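Local coordinates for protein response regulator aspartate phosphatase H (Bacillus subtilis, PDB 3Q15) that dephosphorylates the response regulator Spo0F and acts on ComA, thereby controlling sporulation and competence and helping to separate them in time, at residues L99-L104 and R125-E130; D113-V118 and E373-Y378; E119-Y124 and E149-M154. All coordinates share one frame; numbering follows the deposited sequence.

Interaction 1 of 3, residues L99-L104 and R125-E130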
loop_
_atom_site.group_PDB
_atom_site.type_symbol
_atom_site.label_atom_id
_atom_site.label_comp_id
_atom_site.label_asym_id
_atom_site.label_seq_id
_atom_site.Cartn_x
_atom_site.Cartn_y
_atom_site.Cartn_z
ATOM N N LEU A 99 4.255 17.630 -16.989
ATOM C CA LEU A 99 5.671 17.520 -16.645
ATOM C C LEU A 99 5.839 17.140 -15.182
ATOM O O LEU A 99 6.628 16.258 -14.845
ATOM C CB LEU A 99 6.409 18.833 -16.920
ATOM C CG LEU A 99 6.570 19.249 -18.380
ATOM C CD1 LEU A 99 7.333 20.562 -18.455
ATOM C CD2 LEU A 99 7.280 18.163 -19.171
ATOM N N LYS A 100 5.095 17.818 -14.314
ATOM C CA LYS A 100 5.146 17.537 -12.892
ATOM C C LYS A 100 4.795 16.077 -12.635
ATOM O O LYS A 100 5.432 15.412 -11.820
ATOM C CB LYS A 100 4.192 18.456 -12.129
ATOM C CG LYS A 100 4.255 18.296 -10.621
ATOM C CD LYS A 100 3.417 19.354 -9.923
ATOM C CE LYS A 100 3.658 19.348 -8.420
ATOM N NZ LYS A 100 2.844 20.384 -7.723
ATOM N N TYR A 101 3.782 15.583 -13.340
ATOM C CA TYR A 101 3.327 14.208 -13.171
ATOM C C TYR A 101 4.418 13.217 -13.550
ATOM O O TYR A 101 4.677 12.252 -12.830
ATOM C CB TYR A 101 2.076 13.943 -14.014
ATOM C CG TYR A 101 1.772 12.469 -14.184
ATOM C CD1 TYR A 101 2.085 11.807 -15.364
ATOM C CD2 TYR A 101 1.188 11.738 -13.159
ATOM C CE1 TYR A 101 1.813 10.461 -15.521
ATOM C CE2 TYR A 101 0.916 10.394 -13.306
ATOM C CZ TYR A 101 1.228 9.759 -14.488
ATOM O OH TYR A 101 0.950 8.415 -14.631
ATOM N N TYR A 102 5.058 13.464 -14.685
ATOM C CA TYR A 102 6.129 12.598 -15.158
ATOM C C TYR A 102 7.344 12.613 -14.232
ATOM O O TYR A 102 7.910 11.563 -13.930
ATOM C CB TYR A 102 6.537 12.991 -16.577
ATOM C CG TYR A 102 5.647 12.401 -17.650
ATOM C CD1 TYR A 102 5.273 13.152 -18.758
ATOM C CD2 TYR A 102 5.190 11.091 -17.560
ATOM C CE1 TYR A 102 4.464 12.619 -19.742
ATOM C CE2 TYR A 102 4.379 10.547 -18.542
ATOM C CZ TYR A 102 4.021 11.321 -19.633
ATOM O OH TYR A 102 3.218 10.804 -20.619
ATOM N N SER A 103 7.746 13.800 -13.785
ATOM C CA SER A 103 8.930 13.916 -12.942
ATOM C C SER A 103 8.768 13.075 -11.679
ATOM O O SER A 103 9.704 12.411 -11.247
ATOM C CB SER A 103 9.218 15.379 -12.579
ATOM O OG SER A 103 8.190 15.919 -11.761
ATOM N N LEU A 104 7.569 13.109 -11.107
ATOM C CA LEU A 104 7.249 12.347 -9.905
ATOM C C LEU A 104 7.116 10.858 -10.210
ATOM O O LEU A 104 7.547 10.008 -9.429
ATOM C CB LEU A 104 5.948 12.863 -9.286
ATOM C CG LEU A 104 5.965 14.280 -8.710
ATOM C CD1 LEU A 104 4.549 14.782 -8.468
ATOM C CD2 LEU A 104 6.791 14.326 -7.426
ATOM N N ARG A 125 2.423 8.233 -4.620
ATOM C CA ARG A 125 1.296 8.959 -4.047
ATOM C C ARG A 125 1.245 10.396 -4.571
ATOM O O ARG A 125 0.197 10.867 -5.003
ATOM C CB ARG A 125 1.363 8.944 -2.520
ATOM C CG ARG A 125 1.299 7.551 -1.911
ATOM C CD ARG A 125 -0.022 6.864 -2.240
ATOM N NE ARG A 125 -1.144 7.774 -2.048
ATOM C CZ ARG A 125 -1.724 8.010 -0.876
ATOM N NH1 ARG A 125 -1.294 7.392 0.213
ATOM N NH2 ARG A 125 -2.736 8.863 -0.794
ATOM N N GLU A 126 2.382 11.083 -4.543
ATOM C CA GLU A 126 2.448 12.450 -5.050
ATOM C C GLU A 126 2.086 12.496 -6.529
ATOM O O GLU A 126 1.433 13.434 -6.988
ATOM C CB GLU A 126 3.838 13.062 -4.825
ATOM C CG GLU A 126 4.214 13.240 -3.358
ATOM C CD GLU A 126 3.189 14.055 -2.583
ATOM O OE1 GLU A 126 2.612 13.523 -1.609
ATOM O OE2 GLU A 126 2.964 15.231 -2.938
ATOM N N ALA A 127 2.513 11.479 -7.272
ATOM C CA ALA A 127 2.225 11.403 -8.699
ATOM C C ALA A 127 0.724 11.278 -8.954
ATOM O O ALA A 127 0.169 11.964 -9.817
ATOM C CB ALA A 127 2.981 10.243 -9.334
ATOM N N GLU A 128 0.068 10.406 -8.194
ATOM C CA GLU A 128 -1.370 10.198 -8.347
ATOM C C GLU A 128 -2.161 11.499 -8.165
ATOM O O GLU A 128 -3.146 11.730 -8.866
ATOM C CB GLU A 128 -1.883 9.112 -7.390
ATOM C CG GLU A 128 -3.327 8.676 -7.677
ATOM C CD GLU A 128 -3.809 7.550 -6.775
ATOM O OE1 GLU A 128 -2.966 6.920 -6.097
ATOM O OE2 GLU A 128 -5.033 7.293 -6.742
ATOM N N LYS A 129 -1.718 12.354 -7.244
ATOM C CA LYS A 129 -2.422 13.613 -6.974
ATOM C C LYS A 129 -2.467 14.520 -8.199
ATOM O O LYS A 129 -3.278 15.444 -8.265
ATOM C CB LYS A 129 -1.788 14.370 -5.803
ATOM C CG LYS A 129 -1.743 13.598 -4.493
ATOM C CD LYS A 129 -1.221 14.473 -3.358
ATOM C CE LYS A 129 -0.661 13.634 -2.214
ATOM N NZ LYS A 129 -1.634 12.625 -1.717
ATOM N N GLU A 130 -1.588 14.261 -9.162
ATOM C CA GLU A 130 -1.539 15.044 -10.395
ATOM C C GLU A 130 -2.531 14.537 -11.439
ATOM O O GLU A 130 -2.890 15.259 -12.370
ATOM C CB GLU A 130 -0.127 15.044 -10.981
ATOM C CG GLU A 130 0.909 15.720 -10.103
ATOM C CD GLU A 130 0.533 17.151 -9.774
ATOM O OE1 GLU A 130 0.799 17.587 -8.634
ATOM O OE2 GLU A 130 -0.029 17.836 -10.655
HETATM O O HOH W 1 0.203 20.563 -8.629
#
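Leu104 spreads over Ala127 and the backbone just before it: its CB rests 4.0 Å from Ala127 CB, where the two helical segments come nearest in their CA atoms, and its branch carbons straddle CB of Glu126. Methyl CD1 also reaches the Glu126 carbonyl, with Leu104 CD1 and Glu126 O 3.7 Å apart. A side chain as small as alanine lets the leucine come this close to the backbone of helix 117-128. One turn earlier, Tyr101 presents its ring edge to the same region. Ala127 O lies in the ring plane at that edge, 3.5 Å from Tyr101 CD2, and that oxygen accepts the backbone N-H of Glu130. At the base of the tyrosine side chain, Tyr101 CB meets Glu130 CB as the two side chains slide past each other in opposite directions.

The polar part of the contact belongs to Lys100 and Glu130, which cross at about a right angle. With CG anti to its backbone N (chi1 -176°) and the rest of the chain extended, Lys100 brings CD and CE against one carboxylate oxygen, CE standing 3.4 Å from Glu130 OE1. The salt bridge itself is long, 3.6 Å from Lys100 NZ to Glu130 OE1, and a water spans the same pair, accepting from Lys100 NZ at 2.8 Å and donating to Glu130 OE1 at 3.0 Å. The pairing is therefore partly solvent-mediated, as suits a lysine exposed at the surface.

Tyr101 also packs against Phe143 of helix 137-153, and Leu99 turns to helix 49-67, so neighbouring helices pack on parts of the hairpin. Small alanine, large leucine and tyrosine interlocking between two helices joined by a short turn are characteristic of the helical hairpin of a tetratricopeptide repeat, consistent with the first repeat predicted here.

Interaction 2 of 3, residues D113-V118 and E373-Y378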
loop_
_atom_site.group_PDB
_atom_site.type_symbol
_atom_site.label_atom_id
_atom_site.label_comp_id
_atom_site.label_asym_id
_atom_site.label_seq_id
_atom_site.Cartn_x
_atom_site.Cartn_y
_atom_site.Cartn_z
ATOM N N ASP A 113 13.247 0.866 -8.727
ATOM C CA ASP A 113 14.285 0.072 -9.382
ATOM C C ASP A 113 15.535 -0.135 -8.526
ATOM O O ASP A 113 16.296 -1.080 -8.746
ATOM C CB ASP A 113 14.665 0.688 -10.727
ATOM C CG ASP A 113 13.591 0.497 -11.774
ATOM O OD1 ASP A 113 12.777 -0.439 -11.617
ATOM O OD2 ASP A 113 13.558 1.278 -12.751
ATOM N N GLN A 114 15.754 0.749 -7.560
ATOM C CA GLN A 114 16.868 0.573 -6.639
ATOM C C GLN A 114 16.368 0.029 -5.306
ATOM O O GLN A 114 17.067 0.082 -4.299
ATOM C CB GLN A 114 17.653 1.874 -6.455
ATOM C CG GLN A 114 16.928 2.974 -5.704
ATOM C CD GLN A 114 17.806 4.200 -5.520
ATOM O OE1 GLN A 114 18.916 4.257 -6.042
ATOM N NE2 GLN A 114 17.313 5.185 -4.775
ATOM N N LYS A 115 15.144 -0.486 -5.322
ATOM C CA LYS A 115 14.547 -1.135 -4.160
ATOM C C LYS A 115 14.365 -0.206 -2.962
ATOM O O LYS A 115 14.297 -0.659 -1.821
ATOM C CB LYS A 115 15.352 -2.382 -3.763
ATOM C CG LYS A 115 15.539 -3.383 -4.897
ATOM C CD LYS A 115 16.247 -4.652 -4.435
ATOM C CE LYS A 115 15.315 -5.553 -3.643
ATOM N NZ LYS A 115 14.149 -5.995 -4.462
ATOM N N GLU A 116 14.293 1.095 -3.221
ATOM C CA GLU A 116 13.928 2.049 -2.184
ATOM C C GLU A 116 12.409 2.159 -2.188
ATOM O O GLU A 116 11.846 3.115 -2.722
ATOM C CB GLU A 116 14.568 3.414 -2.445
ATOM C CG GLU A 116 16.079 3.448 -2.269
ATOM C CD GLU A 116 16.496 3.440 -0.813
ATOM O OE1 GLU A 116 15.603 3.443 0.061
ATOM O OE2 GLU A 116 17.716 3.440 -0.542
ATOM N N TYR A 117 11.748 1.166 -1.602
ATOM C CA TYR A 117 10.305 1.022 -1.756
ATOM C C TYR A 117 9.498 2.104 -1.047
ATOM O O TYR A 117 8.521 2.617 -1.594
ATOM C CB TYR A 117 9.853 -0.370 -1.309
ATOM C CG TYR A 117 10.366 -1.482 -2.199
ATOM C CD1 TYR A 117 10.568 -1.271 -3.556
ATOM C CD2 TYR A 117 10.659 -2.735 -1.680
ATOM C CE1 TYR A 117 11.034 -2.274 -4.374
ATOM C CE2 TYR A 117 11.132 -3.750 -2.490
ATOM C CZ TYR A 117 11.315 -3.515 -3.834
ATOM O OH TYR A 117 11.784 -4.523 -4.640
ATOM N N VAL A 118 9.902 2.445 0.170
ATOM C CA VAL A 118 9.235 3.502 0.912
ATOM C C VAL A 118 9.302 4.821 0.138
ATOM O O VAL A 118 8.287 5.498 -0.043
ATOM C CB VAL A 118 9.827 3.652 2.322
ATOM C CG1 VAL A 118 9.368 4.949 2.963
ATOM C CG2 VAL A 118 9.441 2.447 3.183
ATOM N N GLU A 373 14.076 -7.807 0.617
ATOM C CA GLU A 373 12.956 -6.937 0.264
ATOM C C GLU A 373 13.036 -5.602 1.000
ATOM O O GLU A 373 12.359 -4.646 0.633
ATOM C CB GLU A 373 11.617 -7.612 0.593
ATOM C CG GLU A 373 11.358 -8.935 -0.114
ATOM C CD GLU A 373 10.002 -9.546 0.258
ATOM O OE1 GLU A 373 9.791 -10.747 -0.021
ATOM O OE2 GLU A 373 9.144 -8.829 0.824
ATOM N N CYS A 374 13.855 -5.544 2.045
ATOM C CA CYS A 374 13.970 -4.341 2.860
ATOM C C CYS A 374 15.423 -3.893 2.963
ATOM O O CYS A 374 16.188 -4.416 3.778
ATOM C CB CYS A 374 13.406 -4.599 4.254
ATOM S SG CYS A 374 13.491 -3.197 5.384
ATOM N N LEU A 375 15.800 -2.925 2.134
ATOM C CA LEU A 375 17.182 -2.468 2.090
ATOM C C LEU A 375 17.364 -1.092 2.722
ATOM O O LEU A 375 18.491 -0.666 2.960
ATOM C CB LEU A 375 17.704 -2.459 0.652
ATOM C CG LEU A 375 17.661 -3.808 -0.070
ATOM C CD1 LEU A 375 18.178 -3.672 -1.496
ATOM C CD2 LEU A 375 18.455 -4.858 0.697
ATOM N N TYR A 376 16.265 -0.399 2.997
ATOM C CA TYR A 376 16.358 0.926 3.612
ATOM C C TYR A 376 16.669 0.834 5.103
ATOM O O TYR A 376 16.671 -0.258 5.682
ATOM C CB TYR A 376 15.085 1.738 3.375
ATOM C CG TYR A 376 13.800 0.995 3.672
ATOM C CD1 TYR A 376 13.340 0.850 4.975
ATOM C CD2 TYR A 376 13.037 0.458 2.643
ATOM C CE1 TYR A 376 12.155 0.179 5.244
ATOM C CE2 TYR A 376 11.856 -0.216 2.901
ATOM C CZ TYR A 376 11.417 -0.351 4.202
ATOM O OH TYR A 376 10.241 -1.019 4.457
ATOM N N ALA A 377 16.929 1.980 5.723
ATOM C CA ALA A 377 17.337 1.991 7.122
ATOM C C ALA A 377 16.937 3.257 7.870
ATOM O O ALA A 377 17.751 3.845 8.574
ATOM C CB ALA A 377 18.846 1.758 7.236
ATOM N N TYR A 378 15.683 3.673 7.723
ATOM C CA TYR A 378 15.167 4.789 8.502
ATOM C C TYR A 378 15.275 4.468 9.984
ATOM O O TYR A 378 15.524 5.347 10.809
ATOM C CB TYR A 378 13.704 5.062 8.158
ATOM C CG TYR A 378 13.417 5.189 6.683
ATOM C CD1 TYR A 378 12.825 4.146 5.979
ATOM C CD2 TYR A 378 13.719 6.357 5.997
ATOM C CE1 TYR A 378 12.550 4.260 4.631
ATOM C CE2 TYR A 378 13.448 6.480 4.647
ATOM C CZ TYR A 378 12.864 5.429 3.971
ATOM O OH TYR A 378 12.593 5.545 2.628
ATOM O OXT TYR A 378 15.106 3.311 10.383
HETATM O O HOH W 2 13.754 -2.436 0.040
HETATM O O HOH W 3 12.920 3.599 0.632
#
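The ring of Tyr376 is sandwiched: Val118 CG2 lies over one face in a CH-pi contact, 3.9 Å from the ring centroid and 26° off its normal, while Cys374 SG sits over the opposite face, offset toward the rim. Tyr117 has the carbonyl oxygen of Lys115 above the centre of one face, and Glu373 O comes obliquely to its CD2. The setting is a Schellman motif, in which Lys115, with positive phi, ends helix 93-113; Glu116 then stands at the N-cap position of helix 117-128. Against this turn lies the C-terminal tail of the chain.

The Tyr376 hydroxyl bonds to His158 of the second subunit, which also meets the Tyr117 ring edge-to-face. Val118 holds a second tyrosine, reaching tip to tip toward Tyr378, whose hydroxyl oxygen OH is 3.3 Å from Val118 CG1. On the other flank, the aliphatic chain of Lys115 crosses Leu375, and Lys115 NZ donates to Tyr117 OH at 2.8 Å, an interaction that fits the bend of the lysine at chi3 (76°) and chi4. The Glu373 carboxylate turns away to Lys155.

No direct hydrogen bond joins the two segments; two waters supply the polar links. One molecule donates to the carbonyls of Lys115 and Glu373 and accepts from Leu375 N. Another donates to Glu116 OE1 at 2.7 Å and to Tyr378 OH at 2.8 Å, the same hydroxyl that bonds to Glu119 OE2.

Interaction 3 of 3, residues E119-Y124 and E149-M154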
loop_
_atom_site.group_PDB
_atom_site.type_symbol
_atom_site.label_atom_id
_atom_site.label_comp_id
_atom_site.label_asym_id
_atom_site.label_seq_id
_atom_site.Cartn_x
_atom_site.Cartn_y
_atom_site.Cartn_z
ATOM N N GLU A 119 10.492 5.168 -0.339
ATOM C CA GLU A 119 10.648 6.342 -1.187
ATOM C C GLU A 119 9.734 6.252 -2.407
ATOM O O GLU A 119 9.030 7.207 -2.728
ATOM C CB GLU A 119 12.108 6.515 -1.624
ATOM C CG GLU A 119 13.073 6.771 -0.471
ATOM C CD GLU A 119 12.728 8.028 0.311
ATOM O OE1 GLU A 119 12.433 9.060 -0.324
ATOM O OE2 GLU A 119 12.741 7.987 1.560
ATOM N N ALA A 120 9.742 5.102 -3.078
ATOM C CA ALA A 120 8.922 4.908 -4.276
ATOM C C ALA A 120 7.448 5.192 -4.011
ATOM O O ALA A 120 6.808 5.931 -4.756
ATOM C CB ALA A 120 9.100 3.497 -4.833
ATOM N N ILE A 121 6.917 4.596 -2.950
ATOM C CA ILE A 121 5.520 4.787 -2.572
ATOM C C ILE A 121 5.193 6.273 -2.432
ATOM O O ILE A 121 4.187 6.757 -2.959
ATOM C CB ILE A 121 5.202 4.039 -1.253
ATOM C CG1 ILE A 121 5.319 2.526 -1.467
ATOM C CG2 ILE A 121 3.818 4.399 -0.729
ATOM C CD1 ILE A 121 5.350 1.710 -0.178
ATOM N N GLY A 122 6.061 6.993 -1.730
ATOM C CA GLY A 122 5.894 8.419 -1.537
ATOM C C GLY A 122 5.764 9.169 -2.846
ATOM O O GLY A 122 4.935 10.068 -2.969
ATOM N N TYR A 123 6.580 8.803 -3.829
ATOM C CA TYR A 123 6.501 9.443 -5.139
ATOM C C TYR A 123 5.265 8.986 -5.909
ATOM O O TYR A 123 4.622 9.786 -6.593
ATOM C CB TYR A 123 7.788 9.237 -5.946
ATOM C CG TYR A 123 8.923 10.122 -5.464
ATOM C CD1 TYR A 123 8.973 11.468 -5.812
ATOM C CD2 TYR A 123 9.928 9.620 -4.649
ATOM C CE1 TYR A 123 9.996 12.285 -5.364
ATOM C CE2 TYR A 123 10.954 10.424 -4.199
ATOM C CZ TYR A 123 10.985 11.755 -4.556
ATOM O OH TYR A 123 12.008 12.551 -4.105
ATOM N N TYR A 124 4.921 7.706 -5.781
ATOM C CA TYR A 124 3.704 7.188 -6.399
ATOM C C TYR A 124 2.486 7.972 -5.924
ATOM O O TYR A 124 1.617 8.324 -6.719
ATOM C CB TYR A 124 3.505 5.703 -6.086
ATOM C CG TYR A 124 4.477 4.775 -6.774
ATOM C CD1 TYR A 124 5.138 5.158 -7.933
ATOM C CD2 TYR A 124 4.735 3.510 -6.260
ATOM C CE1 TYR A 124 6.031 4.305 -8.559
ATOM C CE2 TYR A 124 5.624 2.652 -6.880
ATOM C CZ TYR A 124 6.270 3.053 -8.027
ATOM O OH TYR A 124 7.153 2.190 -8.636
ATOM N N GLU A 149 1.729 -3.219 -10.857
ATOM C CA GLU A 149 2.826 -4.150 -11.091
ATOM C C GLU A 149 3.940 -3.932 -10.077
ATOM O O GLU A 149 4.518 -4.887 -9.559
ATOM C CB GLU A 149 3.366 -4.007 -12.514
ATOM C CG GLU A 149 2.369 -4.419 -13.584
ATOM C CD GLU A 149 3.019 -4.649 -14.935
ATOM O OE1 GLU A 149 2.795 -5.732 -15.524
ATOM O OE2 GLU A 149 3.747 -3.746 -15.403
ATOM N N ALA A 150 4.235 -2.667 -9.794
ATOM C CA ALA A 150 5.262 -2.335 -8.818
ATOM C C ALA A 150 4.884 -2.862 -7.440
ATOM O O ALA A 150 5.679 -3.539 -6.795
ATOM C CB ALA A 150 5.505 -0.837 -8.777
ATOM N N TYR A 151 3.671 -2.559 -6.989
ATOM C CA TYR A 151 3.224 -3.038 -5.684
ATOM C C TYR A 151 3.248 -4.565 -5.611
ATOM O O TYR A 151 3.539 -5.140 -4.561
ATOM C CB TYR A 151 1.828 -2.507 -5.346
ATOM C CG TYR A 151 1.828 -1.099 -4.791
ATOM C CD1 TYR A 151 2.373 -0.830 -3.545
ATOM C CD2 TYR A 151 1.275 -0.043 -5.507
ATOM C CE1 TYR A 151 2.379 0.451 -3.027
ATOM C CE2 TYR A 151 1.274 1.250 -4.995
ATOM C CZ TYR A 151 1.826 1.487 -3.756
ATOM O OH TYR A 151 1.828 2.760 -3.241
ATOM N N TYR A 152 2.939 -5.220 -6.726
ATOM C CA TYR A 152 3.017 -6.675 -6.783
ATOM C C TYR A 152 4.445 -7.162 -6.546
ATOM O O TYR A 152 4.672 -8.054 -5.731
ATOM C CB TYR A 152 2.484 -7.205 -8.118
ATOM C CG TYR A 152 2.831 -8.654 -8.374
ATOM C CD1 TYR A 152 2.185 -9.676 -7.689
ATOM C CD2 TYR A 152 3.809 -8.999 -9.299
ATOM C CE1 TYR A 152 2.501 -11.004 -7.919
ATOM C CE2 TYR A 152 4.132 -10.327 -9.536
ATOM C CZ TYR A 152 3.474 -11.321 -8.844
ATOM O OH TYR A 152 3.792 -12.636 -9.079
ATOM N N HIS A 153 5.402 -6.575 -7.262
ATOM C CA HIS A 153 6.810 -6.924 -7.088
ATOM C C HIS A 153 7.256 -6.605 -5.665
ATOM O O HIS A 153 8.107 -7.291 -5.099
ATOM C CB HIS A 153 7.684 -6.180 -8.103
ATOM C CG HIS A 153 9.134 -6.565 -8.058
ATOM N ND1 HIS A 153 9.629 -7.674 -8.711
ATOM C CD2 HIS A 153 10.193 -5.982 -7.448
ATOM C CE1 HIS A 153 10.933 -7.760 -8.502
ATOM N NE2 HIS A 153 11.300 -6.745 -7.740
ATOM N N MET A 154 6.669 -5.562 -5.089
ATOM C CA MET A 154 6.951 -5.171 -3.714
ATOM C C MET A 154 6.214 -6.056 -2.709
ATOM O O MET A 154 6.300 -5.840 -1.500
ATOM C CB MET A 154 6.556 -3.710 -3.489
ATOM C CG MET A 154 7.507 -2.696 -4.112
ATOM S SD MET A 154 6.942 -0.989 -3.954
ATOM C CE MET A 154 6.203 -1.030 -2.326
#
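Ile121 meets Met154 and Tyr151 in an apolar contact within the tetratricopeptide-repeat array, between helix 117-128 of the first predicted repeat and helix 137-153, which reaches into the second; Met154 follows directly on the latter helix. The axes of segments 119-124 and 149-153 run nearly antiparallel, 160° apart, and approach to 11.9 Å, so side chains bridge the gap.

Aliphatic contacts come first. Ile121 CD1 touches Met154 CE at 3.6 Å, the methionine bending at its sulfur to bring that methyl across. Met154 also packs on His158 of the second subunit.

Aromatic contacts follow. Tyr151 crosses Ile121 at about a right angle, its CE1 3.9 Å from Ile121 CG1 and its OH 3.6 Å from Ile121 CG2. The same OH lies near the plane of the Tyr124 ring, at its edge. An alanine at Ile121 would probably leave the Met154 methyl without its mate across the contact and open a gap beside Tyr151 CE1 and OH.

Ala120 O lies over one face of the Tyr124 ring, offset toward the rim. One polar atom is buried without a partner in the model: Tyr124 OH, which lies 3.4 Å from Ala150 CB.

How the interactions relate
From the N terminus, helix 93-113 comes first, and interaction 1 closes a short hairpin by bringing residues 125-130 back onto it. Interaction 3 closes the next loop, joining 119-124 to 149-154; its segments alternate with those of interaction 1, so the two cross and link successive hairpins. Interaction 2 spans the longest loop, joining the turn at 113-118 to the chain's last residues; it encloses interaction 3 and crosses interaction 1. Helix 117-128 serves all three. Interactions 2 and 3 meet through Tyr378 and Glu119 and through Tyr117 against Met154, while interaction 1 reaches interaction 3 at Leu104 and Tyr123. All three touch the second subunit.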